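Local coordinates for probable starch synthase 4, chloroplastic/amyloplastic (Arabidopsis thaliana, PDB 6GNE), which is probably a plastid enzyme of the starch synthase family, a GT-B glycosyltransferase with two Rossmann-like domains facing each other across a cleft, at residues A38-G43 with G91-F96; V71-D76 with F124-L129; G218-S223 with H247-F252; S304-R309 with H366-L371. One frame throughout, in Å; residues are numbered along the deposited sequence.

Contact 1 of 4, residues A38-G43 with G91-F96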
loop_
_atom_site.group_PDB
_atom_site.type_symbol
_atom_site.label_atom_id
_atom_site.label_comp_id
_atom_site.label_asym_id
_atom_site.label_seq_id
_atom_site.Cartn_x
_atom_site.Cartn_y
_atom_site.Cartn_z
ATOM N N ALA A 38 -15.130 2.252 -0.595
ATOM C CA ALA A 38 -15.968 1.271 0.096
ATOM C C ALA A 38 -16.823 1.951 1.149
ATOM O O ALA A 38 -18.003 1.659 1.252
ATOM C CB ALA A 38 -15.143 0.169 0.705
ATOM N N LEU A 39 -16.227 2.877 1.899
ATOM C CA LEU A 39 -16.948 3.669 2.904
ATOM C C LEU A 39 -18.001 4.574 2.266
ATOM O O LEU A 39 -19.141 4.650 2.751
ATOM C CB LEU A 39 -15.972 4.499 3.751
ATOM C CG LEU A 39 -15.018 3.735 4.677
ATOM C CD1 LEU A 39 -13.951 4.667 5.214
ATOM C CD2 LEU A 39 -15.714 3.017 5.817
ATOM N N GLN A 40 -17.635 5.244 1.181
ATOM C CA GLN A 40 -18.617 6.021 0.429
ATOM C C GLN A 40 -19.829 5.179 -0.064
ATOM O O GLN A 40 -20.942 5.647 0.038
ATOM C CB GLN A 40 -17.958 6.778 -0.726
ATOM C CG GLN A 40 -18.795 7.926 -1.272
ATOM C CD GLN A 40 -18.234 8.474 -2.571
ATOM O OE1 GLN A 40 -18.361 7.841 -3.628
ATOM N NE2 GLN A 40 -17.631 9.666 -2.505
ATOM N N ARG A 41 -19.632 3.950 -0.535
ATOM C CA ARG A 41 -20.762 3.066 -0.905
ATOM C C ARG A 41 -21.658 2.712 0.281
ATOM O O ARG A 41 -22.863 2.507 0.123
ATOM C CB ARG A 41 -20.303 1.743 -1.545
ATOM C CG ARG A 41 -19.413 1.838 -2.782
ATOM C CD ARG A 41 -19.671 3.078 -3.672
ATOM N NE ARG A 41 -18.584 3.294 -4.671
ATOM C CZ ARG A 41 -18.316 2.509 -5.726
ATOM N NH1 ARG A 41 -17.307 2.824 -6.537
ATOM N NH2 ARG A 41 -19.038 1.416 -5.992
ATOM N N LYS A 42 -21.066 2.615 1.469
ATOM C CA LYS A 42 -21.836 2.362 2.691
ATOM C C LYS A 42 -22.633 3.588 3.201
ATOM O O LYS A 42 -23.322 3.482 4.194
ATOM C CB LYS A 42 -20.928 1.774 3.777
ATOM C CG LYS A 42 -20.421 0.380 3.381
ATOM C CD LYS A 42 -19.414 -0.249 4.347
ATOM C CE LYS A 42 -20.084 -1.305 5.220
ATOM N NZ LYS A 42 -20.178 -2.608 4.509
ATOM N N GLY A 43 -22.533 4.725 2.511
ATOM C CA GLY A 43 -23.342 5.914 2.792
ATOM C C GLY A 43 -22.658 6.977 3.631
ATOM O O GLY A 43 -23.300 7.890 4.097
ATOM N N GLY A 91 -14.682 9.607 -7.879
ATOM C CA GLY A 91 -15.875 9.846 -7.086
ATOM C C GLY A 91 -15.631 10.350 -5.678
ATOM O O GLY A 91 -16.586 10.695 -5.008
ATOM N N LEU A 92 -14.386 10.399 -5.204
ATOM C CA LEU A 92 -14.115 10.946 -3.876
ATOM C C LEU A 92 -13.773 12.441 -3.959
ATOM O O LEU A 92 -12.984 12.834 -4.800
ATOM C CB LEU A 92 -12.979 10.173 -3.190
ATOM C CG LEU A 92 -13.346 8.724 -2.884
ATOM C CD1 LEU A 92 -12.092 7.920 -2.678
ATOM C CD2 LEU A 92 -14.298 8.609 -1.712
ATOM N N PRO A 93 -14.352 13.270 -3.082
ATOM C CA PRO A 93 -13.854 14.644 -2.972
ATOM C C PRO A 93 -12.465 14.705 -2.347
ATOM O O PRO A 93 -12.216 14.042 -1.360
ATOM C CB PRO A 93 -14.882 15.343 -2.052
ATOM C CG PRO A 93 -16.006 14.389 -1.894
ATOM C CD PRO A 93 -15.465 13.013 -2.159
ATOM N N VAL A 94 -11.573 15.497 -2.930
ATOM C CA VAL A 94 -10.212 15.636 -2.432
ATOM C C VAL A 94 -9.854 17.107 -2.288
ATOM O O VAL A 94 -10.270 17.932 -3.098
ATOM C CB VAL A 94 -9.204 14.959 -3.379
ATOM C CG1 VAL A 94 -7.801 14.969 -2.773
ATOM C CG2 VAL A 94 -9.662 13.527 -3.665
ATOM N N HIS A 95 -9.100 17.415 -1.235
ATOM C CA HIS A 95 -8.536 18.730 -0.966
ATOM C C HIS A 95 -7.031 18.567 -1.049
ATOM O O HIS A 95 -6.452 17.803 -0.296
ATOM C CB HIS A 95 -8.951 19.243 0.428
ATOM C CG HIS A 95 -10.358 19.753 0.484
ATOM N ND1 HIS A 95 -11.438 18.931 0.749
ATOM C CD2 HIS A 95 -10.868 20.996 0.268
ATOM C CE1 HIS A 95 -12.548 19.652 0.709
ATOM N NE2 HIS A 95 -12.232 20.903 0.408
ATOM N N PHE A 96 -6.407 19.268 -1.988
ATOM C CA PHE A 96 -4.958 19.268 -2.150
ATOM C C PHE A 96 -4.386 20.548 -1.564
ATOM O O PHE A 96 -4.794 21.645 -1.941
ATOM C CB PHE A 96 -4.574 19.213 -3.626
ATOM C CG PHE A 96 -5.195 18.094 -4.407
ATOM C CD1 PHE A 96 -6.415 18.265 -5.025
ATOM C CD2 PHE A 96 -4.531 16.897 -4.566
ATOM C CE1 PHE A 96 -6.971 17.252 -5.771
ATOM C CE2 PHE A 96 -5.080 15.867 -5.315
ATOM C CZ PHE A 96 -6.310 16.046 -5.903
#

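Contact 2 of 4, residues V71-D76 with F124-L129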
loop_
_atom_site.group_PDB
_atom_site.type_symbol
_atom_site.label_atom_id
_atom_site.label_comp_id
_atom_site.label_asym_id
_atom_site.label_seq_id
_atom_site.Cartn_x
_atom_site.Cartn_y
_atom_site.Cartn_z
ATOM N N VAL A 71 -5.564 29.614 3.363
ATOM C CA VAL A 71 -5.590 29.088 4.731
ATOM C C VAL A 71 -4.196 29.245 5.337
ATOM O O VAL A 71 -3.222 28.610 4.886
ATOM C CB VAL A 71 -6.071 27.622 4.806
ATOM C CG1 VAL A 71 -5.903 27.066 6.215
ATOM C CG2 VAL A 71 -7.527 27.518 4.366
ATOM N N GLU A 72 -4.127 30.106 6.354
ATOM C CA GLU A 72 -2.892 30.363 7.081
ATOM C C GLU A 72 -2.642 29.227 8.062
ATOM O O GLU A 72 -3.560 28.802 8.762
ATOM C CB GLU A 72 -2.962 31.702 7.820
ATOM C CG GLU A 72 -3.188 32.882 6.887
ATOM C CD GLU A 72 -2.441 34.126 7.320
ATOM O OE1 GLU A 72 -1.597 34.604 6.523
ATOM O OE2 GLU A 72 -2.691 34.615 8.445
ATOM N N SER A 73 -1.405 28.741 8.097
ATOM C CA SER A 73 -1.007 27.567 8.882
ATOM C C SER A 73 0.261 27.859 9.671
ATOM O O SER A 73 1.116 28.607 9.204
ATOM C CB SER A 73 -0.762 26.409 7.919
ATOM O OG SER A 73 -0.328 25.254 8.578
ATOM N N TYR A 74 0.400 27.239 10.832
ATOM C CA TYR A 74 1.559 27.463 11.692
ATOM C C TYR A 74 2.763 26.606 11.340
ATOM O O TYR A 74 2.621 25.447 11.057
ATOM C CB TYR A 74 1.153 27.198 13.151
ATOM C CG TYR A 74 2.252 27.323 14.199
ATOM C CD1 TYR A 74 3.109 26.244 14.490
ATOM C CD2 TYR A 74 2.408 28.512 14.936
ATOM C CE1 TYR A 74 4.106 26.363 15.466
ATOM C CE2 TYR A 74 3.404 28.632 15.910
ATOM C CZ TYR A 74 4.235 27.553 16.174
ATOM O OH TYR A 74 5.215 27.665 17.117
ATOM N N PHE A 75 3.952 27.193 11.394
ATOM C CA PHE A 75 5.219 26.435 11.362
ATOM C C PHE A 75 6.383 27.288 11.880
ATOM O O PHE A 75 6.519 28.423 11.442
ATOM C CB PHE A 75 5.527 25.965 9.947
ATOM C CG PHE A 75 6.249 24.659 9.886
ATOM C CD1 PHE A 75 5.637 23.483 10.343
ATOM C CD2 PHE A 75 7.522 24.579 9.340
ATOM C CE1 PHE A 75 6.297 22.267 10.271
ATOM C CE2 PHE A 75 8.189 23.353 9.267
ATOM C CZ PHE A 75 7.573 22.203 9.727
ATOM N N ASP A 76 7.199 26.760 12.808
ATOM C CA ASP A 76 8.381 27.482 13.365
ATOM C C ASP A 76 8.013 28.865 13.913
ATOM O O ASP A 76 8.715 29.839 13.649
ATOM C CB ASP A 76 9.524 27.617 12.320
ATOM C CG ASP A 76 10.152 26.251 11.925
ATOM O OD1 ASP A 76 10.402 25.401 12.801
ATOM O OD2 ASP A 76 10.427 26.033 10.729
ATOM N N PHE A 124 2.476 19.566 6.621
ATOM C CA PHE A 124 1.267 19.108 5.967
ATOM C C PHE A 124 0.201 18.694 6.975
ATOM O O PHE A 124 -0.979 19.061 6.825
ATOM C CB PHE A 124 1.570 17.939 5.022
ATOM C CG PHE A 124 0.336 17.253 4.512
ATOM C CD1 PHE A 124 -0.600 17.958 3.745
ATOM C CD2 PHE A 124 0.083 15.920 4.813
ATOM C CE1 PHE A 124 -1.751 17.344 3.286
ATOM C CE2 PHE A 124 -1.073 15.296 4.333
ATOM C CZ PHE A 124 -1.989 16.011 3.573
ATOM N N SER A 125 0.617 17.928 7.982
ATOM C CA SER A 125 -0.289 17.441 9.030
ATOM C C SER A 125 -0.932 18.595 9.761
ATOM O O SER A 125 -2.128 18.562 10.016
ATOM C CB SER A 125 0.450 16.553 10.039
ATOM O OG SER A 125 0.916 15.354 9.444
ATOM N N ARG A 126 -0.142 19.617 10.081
ATOM C CA ARG A 126 -0.662 20.811 10.748
ATOM C C ARG A 126 -1.641 21.543 9.844
ATOM O O ARG A 126 -2.783 21.780 10.237
ATOM C CB ARG A 126 0.462 21.765 11.162
ATOM C CG ARG A 126 0.006 23.011 11.906
ATOM C CD ARG A 126 -0.615 22.629 13.242
ATOM N NE ARG A 126 -1.344 23.726 13.888
ATOM C CZ ARG A 126 -0.869 24.531 14.831
ATOM N NH1 ARG A 126 0.398 24.474 15.245
ATOM N NH2 ARG A 126 -1.673 25.453 15.336
ATOM N N ALA A 127 -1.195 21.870 8.633
ATOM C CA ALA A 127 -2.030 22.555 7.660
ATOM C C ALA A 127 -3.328 21.812 7.375
ATOM O O ALA A 127 -4.349 22.455 7.151
ATOM C CB ALA A 127 -1.257 22.796 6.370
ATOM N N ALA A 128 -3.306 20.474 7.398
ATOM C CA ALA A 128 -4.527 19.683 7.166
ATOM C C ALA A 128 -5.597 19.913 8.227
ATOM O O ALA A 128 -6.776 20.115 7.918
ATOM C CB ALA A 128 -4.203 18.206 7.074
ATOM N N LEU A 129 -5.181 19.875 9.477
ATOM C CA LEU A 129 -6.082 20.204 10.596
ATOM C C LEU A 129 -6.579 21.652 10.559
ATOM O O LEU A 129 -7.742 21.918 10.849
ATOM C CB LEU A 129 -5.400 19.917 11.939
ATOM C CG LEU A 129 -5.243 18.423 12.199
ATOM C CD1 LEU A 129 -4.371 18.196 13.419
ATOM C CD2 LEU A 129 -6.610 17.747 12.317
#

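Contact 3 of 4, residues G218-S223 with H247-F252. With GLC (alpha-D-glucopyranose), chain D.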
loop_
_atom_site.group_PDB
_atom_site.type_symbol
_atom_site.label_atom_id
_atom_site.label_comp_id
_atom_site.label_asym_id
_atom_site.label_seq_id
_atom_site.Cartn_x
_atom_site.Cartn_y
_atom_site.Cartn_z
ATOM N N GLY A 218 3.630 8.144 18.966
ATOM C CA GLY A 218 2.637 9.153 19.322
ATOM C C GLY A 218 1.261 8.875 18.762
ATOM O O GLY A 218 0.278 9.138 19.430
ATOM N N ALA A 219 1.178 8.353 17.544
ATOM C CA ALA A 219 -0.126 8.018 16.965
ATOM C C ALA A 219 -0.750 6.801 17.607
ATOM O O ALA A 219 -1.966 6.736 17.710
ATOM C CB ALA A 219 -0.027 7.841 15.484
ATOM N N ILE A 220 0.061 5.843 18.059
ATOM C CA ILE A 220 -0.501 4.693 18.763
ATOM C C ILE A 220 -1.135 5.174 20.070
ATOM O O ILE A 220 -2.213 4.761 20.441
ATOM C CB ILE A 220 0.526 3.588 19.014
ATOM C CG1 ILE A 220 0.945 2.914 17.693
ATOM C CG2 ILE A 220 0.002 2.539 20.002
ATOM C CD1 ILE A 220 2.343 2.292 17.727
ATOM N N ILE A 221 -0.448 6.070 20.754
ATOM C CA ILE A 221 -0.892 6.558 22.062
ATOM C C ILE A 221 -2.114 7.467 21.976
ATOM O O ILE A 221 -3.096 7.275 22.654
ATOM C CB ILE A 221 0.289 7.207 22.803
ATOM C CG1 ILE A 221 1.313 6.087 23.138
ATOM C CG2 ILE A 221 -0.157 7.899 24.093
ATOM C CD1 ILE A 221 2.676 6.601 23.485
ATOM N N PHE A 222 -2.052 8.445 21.098
ATOM C CA PHE A 222 -3.095 9.480 20.998
ATOM C C PHE A 222 -4.334 9.136 20.170
ATOM O O PHE A 222 -5.268 9.908 20.152
ATOM C CB PHE A 222 -2.464 10.801 20.510
ATOM C CG PHE A 222 -1.640 11.473 21.555
ATOM C CD1 PHE A 222 -2.225 12.409 22.388
ATOM C CD2 PHE A 222 -0.291 11.169 21.747
ATOM C CE1 PHE A 222 -1.488 13.051 23.382
ATOM C CE2 PHE A 222 0.435 11.774 22.764
ATOM C CZ PHE A 222 -0.168 12.725 23.571
ATOM N N SER A 223 -4.365 8.008 19.478
ATOM C CA SER A 223 -5.492 7.689 18.612
ATOM C C SER A 223 -6.486 6.862 19.377
ATOM O O SER A 223 -6.105 6.113 20.240
ATOM C CB SER A 223 -5.011 6.948 17.376
ATOM O OG SER A 223 -4.086 7.754 16.655
ATOM N N HIS A 247 6.930 -3.081 19.900
ATOM C CA HIS A 247 6.151 -4.194 20.448
ATOM C C HIS A 247 5.569 -3.934 21.853
ATOM O O HIS A 247 4.395 -4.232 22.077
ATOM C CB HIS A 247 6.947 -5.501 20.370
ATOM C CG HIS A 247 8.006 -5.656 21.412
ATOM N ND1 HIS A 247 9.212 -4.995 21.349
ATOM C CD2 HIS A 247 8.041 -6.404 22.545
ATOM C CE1 HIS A 247 9.951 -5.336 22.397
ATOM N NE2 HIS A 247 9.264 -6.191 23.133
ATOM N N SER A 248 6.361 -3.334 22.749
ATOM C CA SER A 248 5.948 -3.035 24.134
ATOM C C SER A 248 4.770 -2.059 24.204
ATOM O O SER A 248 3.854 -2.230 25.025
ATOM C CB SER A 248 7.108 -2.422 24.959
ATOM O OG SER A 248 8.292 -3.205 24.924
ATOM N N THR A 249 4.823 -1.027 23.365
ATOM C CA THR A 249 3.765 -0.042 23.276
ATOM C C THR A 249 2.465 -0.654 22.730
ATOM O O THR A 249 1.367 -0.348 23.232
ATOM C CB THR A 249 4.221 1.134 22.382
ATOM O OG1 THR A 249 5.384 1.730 22.957
ATOM C CG2 THR A 249 3.114 2.179 22.216
ATOM N N LEU A 250 2.594 -1.496 21.705
ATOM C CA LEU A 250 1.437 -2.169 21.101
ATOM C C LEU A 250 0.785 -3.199 22.018
ATOM O O LEU A 250 -0.443 -3.345 21.993
ATOM C CB LEU A 250 1.811 -2.821 19.761
ATOM C CG LEU A 250 2.057 -1.853 18.606
ATOM C CD1 LEU A 250 2.905 -2.524 17.558
ATOM C CD2 LEU A 250 0.760 -1.301 18.022
ATOM N N ASN A 251 1.597 -3.896 22.820
ATOM C CA ASN A 251 1.061 -4.812 23.841
ATOM C C ASN A 251 0.308 -4.097 24.946
ATOM O O ASN A 251 -0.680 -4.628 25.441
ATOM C CB ASN A 251 2.170 -5.710 24.457
ATOM C CG ASN A 251 2.678 -6.771 23.485
ATOM O OD1 ASN A 251 1.910 -7.306 22.703
ATOM N ND2 ASN A 251 3.972 -7.073 23.531
ATOM N N PHE A 252 0.784 -2.907 25.323
ATOM C CA PHE A 252 0.150 -2.098 26.357
ATOM C C PHE A 252 -1.216 -1.599 25.884
ATOM O O PHE A 252 -2.219 -1.682 26.593
ATOM C CB PHE A 252 1.068 -0.918 26.677
ATOM C CG PHE A 252 0.751 -0.218 27.942
ATOM C CD1 PHE A 252 1.066 -0.815 29.159
ATOM C CD2 PHE A 252 0.201 1.059 27.927
ATOM C CE1 PHE A 252 0.819 -0.163 30.344
ATOM C CE2 PHE A 252 -0.051 1.731 29.124
ATOM C CZ PHE A 252 0.252 1.110 30.330
HETATM C C1 GLC D . -4.925 11.543 24.519
HETATM C C2 GLC D . -4.337 10.144 24.742
HETATM C C3 GLC D . -3.735 10.002 26.138
HETATM C C4 GLC D . -2.723 11.141 26.306
HETATM C C5 GLC D . -3.527 12.455 26.268
HETATM C C6 GLC D . -2.731 13.716 26.614
HETATM O O2 GLC D . -5.312 9.127 24.542
HETATM O O3 GLC D . -3.107 8.725 26.323
HETATM O O4 GLC D . -1.886 10.985 27.468
HETATM O O5 GLC D . -4.049 12.587 24.938
HETATM O O6 GLC D . -3.296 14.890 25.998
#

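Contact 4 of 4, residues S304-R309 with H366-L371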
loop_
_atom_site.group_PDB
_atom_site.type_symbol
_atom_site.label_atom_id
_atom_site.label_comp_id
_atom_site.label_asym_id
_atom_site.label_seq_id
_atom_site.Cartn_x
_atom_site.Cartn_y
_atom_site.Cartn_z
ATOM N N SER A 304 6.681 -16.884 -28.675
ATOM C CA SER A 304 5.389 -17.540 -28.529
ATOM C C SER A 304 5.356 -18.832 -29.336
ATOM O O SER A 304 4.305 -19.417 -29.500
ATOM C CB SER A 304 4.241 -16.580 -28.893
ATOM O OG SER A 304 4.343 -16.186 -30.232
ATOM N N ALA A 305 6.514 -19.297 -29.796
ATOM C CA ALA A 305 6.604 -20.571 -30.533
ATOM C C ALA A 305 5.969 -21.738 -29.805
ATOM O O ALA A 305 5.345 -22.569 -30.450
ATOM C CB ALA A 305 8.037 -20.942 -30.844
ATOM N N GLU A 306 6.181 -21.834 -28.490
ATOM C CA GLU A 306 5.573 -22.922 -27.702
ATOM C C GLU A 306 4.282 -22.463 -26.999
ATOM O O GLU A 306 4.181 -21.351 -26.453
ATOM C CB GLU A 306 6.546 -23.517 -26.674
ATOM C CG GLU A 306 7.893 -23.966 -27.237
ATOM C CD GLU A 306 9.046 -23.641 -26.285
ATOM O OE1 GLU A 306 10.141 -23.243 -26.739
ATOM O OE2 GLU A 306 8.828 -23.701 -25.046
ATOM N N SER A 307 3.283 -23.351 -27.064
ATOM C CA SER A 307 2.109 -23.351 -26.175
ATOM C C SER A 307 2.519 -24.090 -24.880
ATOM O O SER A 307 3.432 -24.973 -24.894
ATOM C CB SER A 307 0.918 -24.058 -26.854
ATOM O OG SER A 307 1.380 -25.162 -27.639
ATOM N N ARG A 308 1.878 -23.718 -23.773
ATOM C CA ARG A 308 2.223 -24.287 -22.452
ATOM C C ARG A 308 3.663 -24.046 -21.963
ATOM O O ARG A 308 4.258 -24.894 -21.318
ATOM C CB ARG A 308 1.874 -25.792 -22.432
ATOM C CG ARG A 308 0.378 -26.023 -22.289
ATOM C CD ARG A 308 -0.049 -26.039 -20.817
ATOM N NE ARG A 308 -1.058 -25.024 -20.538
ATOM C CZ ARG A 308 -1.600 -24.822 -19.356
ATOM N NH1 ARG A 308 -2.454 -23.823 -19.221
ATOM N NH2 ARG A 308 -1.262 -25.538 -18.301
ATOM N N ARG A 309 4.166 -22.846 -22.198
ATOM C CA ARG A 309 5.313 -22.356 -21.471
ATOM C C ARG A 309 4.757 -21.342 -20.455
ATOM O O ARG A 309 4.163 -20.348 -20.853
ATOM C CB ARG A 309 6.311 -21.730 -22.441
ATOM C CG ARG A 309 7.661 -21.516 -21.832
ATOM C CD ARG A 309 8.702 -20.991 -22.808
ATOM N NE ARG A 309 9.701 -21.994 -23.170
ATOM C CZ ARG A 309 10.924 -22.157 -22.634
ATOM N NH1 ARG A 309 11.698 -23.119 -23.125
ATOM N NH2 ARG A 309 11.416 -21.390 -21.650
ATOM N N HIS A 366 16.400 -11.487 -25.185
ATOM C CA HIS A 366 16.224 -12.921 -24.962
ATOM C C HIS A 366 14.776 -13.296 -25.259
ATOM O O HIS A 366 13.841 -12.505 -25.042
ATOM C CB HIS A 366 16.543 -13.304 -23.502
ATOM C CG HIS A 366 16.827 -14.760 -23.302
ATOM N ND1 HIS A 366 15.927 -15.617 -22.713
ATOM C CD2 HIS A 366 17.909 -15.512 -23.618
ATOM C CE1 HIS A 366 16.437 -16.833 -22.669
ATOM N NE2 HIS A 366 17.648 -16.793 -23.194
ATOM N N ASP A 367 14.596 -14.517 -25.731
ATOM C CA ASP A 367 13.272 -15.012 -26.051
ATOM C C ASP A 367 12.331 -15.207 -24.851
ATOM O O ASP A 367 11.120 -15.203 -25.039
ATOM C CB ASP A 367 13.370 -16.352 -26.786
ATOM C CG ASP A 367 13.839 -16.235 -28.197
ATOM O OD1 ASP A 367 14.105 -15.119 -28.694
ATOM O OD2 ASP A 367 13.963 -17.320 -28.792
ATOM N N HIS A 368 12.877 -15.411 -23.650
ATOM C CA HIS A 368 12.105 -15.863 -22.492
ATOM C C HIS A 368 12.214 -14.978 -21.232
ATOM O O HIS A 368 11.472 -15.191 -20.299
ATOM C CB HIS A 368 12.499 -17.315 -22.159
ATOM C CG HIS A 368 12.441 -18.236 -23.337
ATOM N ND1 HIS A 368 11.330 -18.986 -23.657
ATOM C CD2 HIS A 368 13.360 -18.504 -24.300
ATOM C CE1 HIS A 368 11.569 -19.679 -24.759
ATOM N NE2 HIS A 368 12.794 -19.403 -25.165
ATOM N N VAL A 369 13.115 -14.003 -21.190
ATOM C CA VAL A 369 13.266 -13.151 -20.011
ATOM C C VAL A 369 13.340 -11.683 -20.393
ATOM O O VAL A 369 14.163 -11.312 -21.212
ATOM C CB VAL A 369 14.521 -13.550 -19.209
ATOM C CG1 VAL A 369 14.705 -12.649 -17.998
ATOM C CG2 VAL A 369 14.360 -14.979 -18.715
ATOM N N ARG A 370 12.485 -10.855 -19.787
ATOM C CA ARG A 370 12.576 -9.400 -19.958
ATOM C C ARG A 370 12.402 -8.705 -18.637
ATOM O O ARG A 370 11.534 -9.061 -17.866
ATOM C CB ARG A 370 11.550 -8.885 -20.964
ATOM C CG ARG A 370 11.838 -7.465 -21.456
ATOM C CD ARG A 370 12.915 -7.355 -22.542
ATOM N NE ARG A 370 12.536 -8.034 -23.779
ATOM C CZ ARG A 370 13.028 -9.210 -24.217
ATOM N NH1 ARG A 370 13.943 -9.888 -23.511
ATOM N NH2 ARG A 370 12.588 -9.758 -25.375
ATOM N N LEU A 371 13.261 -7.723 -18.382
ATOM C CA LEU A 371 13.255 -6.938 -17.147
ATOM C C LEU A 371 12.940 -5.510 -17.513
ATOM O O LEU A 371 13.586 -4.943 -18.382
ATOM C CB LEU A 371 14.628 -6.995 -16.469
ATOM C CG LEU A 371 14.844 -8.180 -15.541
ATOM C CD1 LEU A 371 14.725 -9.485 -16.284
ATOM C CD2 LEU A 371 16.208 -8.100 -14.884
#

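Contact 1 of 4, residues A38-G43 with G91-F96
Q40 and G91 share the hydrogen bond of this contact. NE2 of Q40 donates to the backbone O of G91 over 2.9 Å. The bond is nearly straight, with an N-H...O angle of 174°. The acceptor lies in the plane of the Q40 amide. Seen from G91, however, NE2 stands above the carbonyl plane, 42° out of it, and does not use a lone-pair direction. The Q40 side chain reaches this far because its CG is anti to the backbone N (chi1 -162°) and the chain stays extended beyond CG.

Helix 27-41 connects the parallel neighbours 11-15 and 45-51, a beta-alpha-beta crossover of the N-terminal Rossmann-like domain. Strand 92-100 runs parallel to 45-51 on its other edge. G91, at positive phi, sits in the turn between the antiparallel strands 78-89 and 92-100. The helix closes with a Schellman motif at G43, which also has positive phi.

Two carbon groups of the strand touch the same amide nitrogen. CD2 of L92 lies 3.6 Å from NE2 of Q40, and the two side chains pass each other in opposite directions. CD of P93 is 4.0 Å from the same NE2. L92 also packs on V46 and I48 of strand 45-51 and on M19.

Contact 2 of 4, residues V71-D76 with F124-L129
R126 leaves its helix with CG anti to the backbone N and then bends at the next bond (chi2 65°), which lays its guanidinium against Y74. CG of Y74 is also anti to its N (chi1 177°), which sends the ring on past the arginine while CB stays over it. CB of Y74 stands 3.5 Å above one face of the guanidinium, displaced toward the rim. NH1 of R126 comes 3.3 Å from CD1 of Y74 and meets the ring at a slant. The two planes are 28° apart. The aliphatic part of R126 contributes as well, with its CG 3.7 Å from the backbone O of Y74.

The polar end of R126 is bound from outside these segments. NE bonds to the hydroxyl of Y160 on helix 152-160, and NH1 bonds to the backbone O of C191. These two bonds should help to fix the rotation of the guanidinium that Y74 covers.

The contact packs helix 117-134 on strand 64-75. That strand pairs antiparallel with 78-89, which in turn pairs with 92-100, so it lies in the antiparallel extension of the N-terminal Rossmann-like sheet. The axes of 71-75 and 124-129 run obliquely antiparallel and approach to 7.6 Å.

Small residues probably allow this closeness. S73 points at the helix, where its OG lies 3.3 Å from CA of A127 and 3.4 Å from its CB. OG also lies near A127 N, but at a poor angle for a bond. F75, after Y74 on the strand, sets its ring edge-to-face with that of Y123.

Contact 3 of 4, residues G218-S223 with H247-F252
The F222 ring follows I220 and I221, which touch T249 across the contact, and it meets the bound alpha-D-glucopyranose. The sugar's O5 is 3.0 Å from CE1 of F222 and comes at a slant. The backbone O of G218 lies in the ring plane, at an edge. I221 reaches the same sugar by two routes. Its CG2 is 3.8 Å from O3, and its backbone O takes a weak bond from O2. W157, D158 and N224 complete this glycan pocket.

Across the contact, I220 does most of the touching. CG2 of I220 meets CG2 of T249 at 3.8 Å. Both methyls are anti to their own backbone N, and the side chains cross at a slant. CG1 of I221 is more distant, 4.4 Å from the same CG2 of T249. CD1 of I220 meets CD2 of L250 at 3.9 Å, with the two chains about perpendicular.

The axes of 218-222 and 247-252 run nearly parallel, 11° apart, and approach to 10.4 Å. In the N-terminal Rossmann-like domain their helices precede strands 225-228 and 257-259, which are parallel neighbours in the sheet.

Polar bonds finish the end of helix 215-222. OG of S223 donates to the backbone O of A219 over 2.6 Å, in the carbonyl plane and on a lone pair. NZ of K256 bonds to the backbone O of S223 and, weakly, to those of I220 and I221.

Contact 4 of 4, residues S304-R309 with H366-L371
R309 and H368 make the main contact by packing of their flat ends. CE1 of H368 stands 3.2 Å above the centre of the R309 guanidinium, and the two planes are 44° apart. NH2 of R309 comes 3.1 Å from ND1 of H368, but the angle is too poor for a hydrogen bond. The chi3 bend of R309 brings its guanidinium face under CE1 of H368.

A salt bridge holds the arginine from its own loop. NE of R309 donates to OE2 of E306 over 2.7 Å, on the syn side and almost straight at 173°. The other oxygen, OE1, lies at the edge of the H368 ring, 4.3 Å from CE1.

Side-chain-to-backbone bonds shape the second segment. N of H368 donates to ND1 of H366. R370 grips O of H366 end-on, with both NH1 and NH2. Strand 369-372 is the edge strand of the C-terminal parallel sheet, and the loop 304-309 leads into strand 311-317 of that sheet.

E306 probably offsets the charge of R309. A cation this near would probably tend to disfavour protonation of H368, whereas the nearby carboxylate would work the other way.

Contacts 1, 2 and 3 belong to the N-terminal Rossmann-like domain of the GT-B fold, and contact 4 to the C-terminal one. The centres of the first three lie 23 to 28 Å apart. Contact 4 is 43 to 54 Å from them. The segments of contacts 1 and 2 alternate along the chain, and both contacts reach the same mixed sheet. Strand 92-100 of contact 1 is followed in the chain by helix 117-134 of contact 2. Contacts 3 and 4 come in series. None touches another. Contact 3 borders a glycan pocket, while contact 4 lies at the surface, at the start of the second sheet's edge strand. Each joins parts within one domain; none bridges the two.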